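Local atomic coordinates of putative platelet activating factor (Streptococcus pneumoniae, PDB entry 2HSJ), a protein that is of uncharacterised function but, as a GDSL-like member of the SGNH hydrolase clan, probably hydrolyses ester bonds in lipids or other acylated substrates. Residues I132-E137 with C178-A183. Numbering follows the deposited sequence.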
loop_
_atom_site.group_PDB
_atom_site.type_symbol
_atom_site.label_atom_id
_atom_site.label_comp_id
_atom_site.label_asym_id
_atom_site.label_seq_id
_atom_site.Cartn_x
_atom_site.Cartn_y
_atom_site.Cartn_z
ATOM N N ILE D 132 -20.874 11.417 19.915
ATOM C CA ILE D 132 -20.667 10.505 21.040
ATOM C C ILE D 132 -21.765 9.435 21.014
ATOM O O ILE D 132 -22.939 9.721 20.790
ATOM C CB ILE D 132 -20.695 11.289 22.370
ATOM C CG1 ILE D 132 -19.594 12.361 22.376
ATOM C CG2 ILE D 132 -20.640 10.343 23.573
ATOM C CD1 ILE D 132 -19.720 13.397 23.509
ATOM N N LEU D 133 -21.377 8.182 21.254
ATOM C CA LEU D 133 -22.330 7.090 21.114
ATOM C C LEU D 133 -23.272 7.003 22.321
ATOM O O LEU D 133 -22.924 7.465 23.412
ATOM C CB LEU D 133 -21.595 5.762 20.930
ATOM C CG LEU D 133 -20.469 5.728 19.900
ATOM C CD1 LEU D 133 -19.961 4.295 19.728
ATOM C CD2 LEU D 133 -20.957 6.259 18.595
ATOM N N PRO D 134 -24.458 6.382 22.152
ATOM C CA PRO D 134 -25.383 6.189 23.289
ATOM C C PRO D 134 -24.838 5.150 24.271
ATOM O O PRO D 134 -23.953 4.345 23.924
ATOM C CB PRO D 134 -26.670 5.659 22.641
ATOM C CG PRO D 134 -26.181 5.022 21.344
ATOM C CD PRO D 134 -24.956 5.776 20.899
ATOM N N VAL D 135 -25.380 5.187 25.480
ATOM C CA VAL D 135 -25.151 4.174 26.479
ATOM C C VAL D 135 -26.450 3.418 26.715
ATOM O O VAL D 135 -27.534 3.855 26.298
ATOM C CB VAL D 135 -24.643 4.794 27.796
ATOM C CG1 VAL D 135 -23.279 5.405 27.568
ATOM C CG2 VAL D 135 -25.649 5.827 28.362
ATOM N N ASN D 136 -26.338 2.286 27.402
ATOM C CA ASN D 136 -27.514 1.539 27.822
ATOM C C ASN D 136 -27.727 1.808 29.294
ATOM O O ASN D 136 -26.830 1.591 30.112
ATOM C CB ASN D 136 -27.367 0.051 27.502
ATOM C CG ASN D 136 -28.666 -0.714 27.719
ATOM O OD1 ASN D 136 -29.142 -0.814 28.837
ATOM N ND2 ASN D 136 -29.255 -1.234 26.636
ATOM N N GLU D 137 -28.931 2.294 29.617
ATOM C CA GLU D 137 -29.228 2.778 30.963
ATOM C C GLU D 137 -29.830 1.695 31.876
ATOM O O GLU D 137 -30.224 1.993 33.006
ATOM C CB GLU D 137 -30.107 4.049 30.902
ATOM C CG GLU D 137 -29.352 5.288 30.371
ATOM C CD GLU D 137 -30.233 6.538 30.226
ATOM O OE1 GLU D 137 -31.444 6.451 30.521
ATOM O OE2 GLU D 137 -29.711 7.615 29.841
ATOM N N CYS D 178 -28.145 5.461 14.957
ATOM C CA CYS D 178 -27.927 4.128 14.366
ATOM C C CYS D 178 -27.702 3.027 15.386
ATOM O O CYS D 178 -27.902 1.850 15.082
ATOM C CB CYS D 178 -26.753 4.129 13.391
ATOM S SG CYS D 178 -27.105 5.112 11.895
ATOM N N LEU D 179 -27.270 3.406 16.584
ATOM C CA LEU D 179 -26.902 2.432 17.608
ATOM C C LEU D 179 -27.966 2.306 18.691
ATOM O O LEU D 179 -27.850 1.457 19.568
ATOM C CB LEU D 179 -25.533 2.758 18.237
ATOM C CG LEU D 179 -24.362 2.767 17.258
ATOM C CD1 LEU D 179 -23.087 3.037 18.041
ATOM C CD2 LEU D 179 -24.296 1.471 16.471
ATOM N N THR D 180 -29.003 3.138 18.615
ATOM C CA THR D 180 -30.054 3.102 19.648
ATOM C C THR D 180 -31.144 2.091 19.346
ATOM O O THR D 180 -31.417 1.773 18.181
ATOM C CB THR D 180 -30.722 4.480 19.860
ATOM O OG1 THR D 180 -31.252 4.950 18.613
ATOM C CG2 THR D 180 -29.714 5.485 20.395
ATOM N N ASP D 181 -31.779 1.592 20.396
ATOM C CA ASP D 181 -33.006 0.817 20.227
ATOM C C ASP D 181 -34.177 1.812 20.212
ATOM O O ASP D 181 -33.971 3.030 20.183
ATOM C CB ASP D 181 -33.132 -0.260 21.323
ATOM C CG ASP D 181 -33.240 0.323 22.719
ATOM O OD1 ASP D 181 -33.496 1.530 22.844
ATOM O OD2 ASP D 181 -33.083 -0.448 23.692
ATOM N N GLN D 182 -35.403 1.314 20.226
ATOM C CA GLN D 182 -36.550 2.208 20.133
ATOM C C GLN D 182 -36.811 3.018 21.410
ATOM O O GLN D 182 -37.617 3.948 21.390
ATOM C CB GLN D 182 -37.800 1.426 19.711
ATOM C CG GLN D 182 -37.568 0.553 18.467
ATOM C CD GLN D 182 -36.987 1.326 17.301
ATOM O OE1 GLN D 182 -35.942 0.949 16.748
ATOM N NE2 GLN D 182 -37.652 2.423 16.924
ATOM N N ALA D 183 -36.125 2.677 22.496
ATOM C CA ALA D 183 -36.195 3.428 23.757
ATOM C C ALA D 183 -35.075 4.468 23.860
ATOM O O ALA D 183 -34.942 5.153 24.879
ATOM C CB ALA D 183 -36.137 2.488 24.938
#
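Beyond the ends of two neighbouring strands of the parallel sheet, 126-130 and the edge strand 170-173, Leu133 and Pro134, in the loop after strand 126-130, meet Leu179 at the end of the short helix 176-179 and Thr180 just beyond it. Everything that touches here is carbon. The two leucines cross at a slant, the CD1 methyl of Leu179 resting against the branched end of Leu133, 3.8 Å from its CD1 and 3.9 Å from its CD2. Leu179 has CG beside its backbone N and opposite its carbonyl carbon (chi1 -60°); with CD1 anti to CA (chi2 -177°), the side chain is extended to its CD1 end, which reaches Leu133.

One residue on, the proline ring takes over. Its CG corner reaches the root of the same leucine, with Pro134 CG 3.9 Å from Leu179 CB, and also comes within 3.7 Å of Thr180 CG2. The ring's CB lies 3.8 Å from that threonine methyl, so CG2 rests along the CB-CG side of the ring. With OG1 between the backbone N and the carbonyl carbon (chi1 56°), CG2 falls anti to the carbonyl carbon and faces the ring, while OG1 hydrogen-bonds to the carbonyl O of Asp177, back in helix 176-179.

Further along, Asp181 makes an Asx turn: its OD1 accepts a hydrogen bond from the backbone N-H of Ala183 (2.9 Å between OD1 and N), approached from well above the carboxylate plane, and one from Gln185 N as well. No hydrogen bond joins 132-137 directly to 178-183; residues 185-187 bridge them, since backbone bonds tie Leu186 to Val135 and Lys187 to Leu179. This is apolar packing between the loop after strand 126-130 and the end of helix 176-179, joining consecutive beta-alpha connections at one edge of the parallel five-stranded sheet characteristic of SGNH hydrolases.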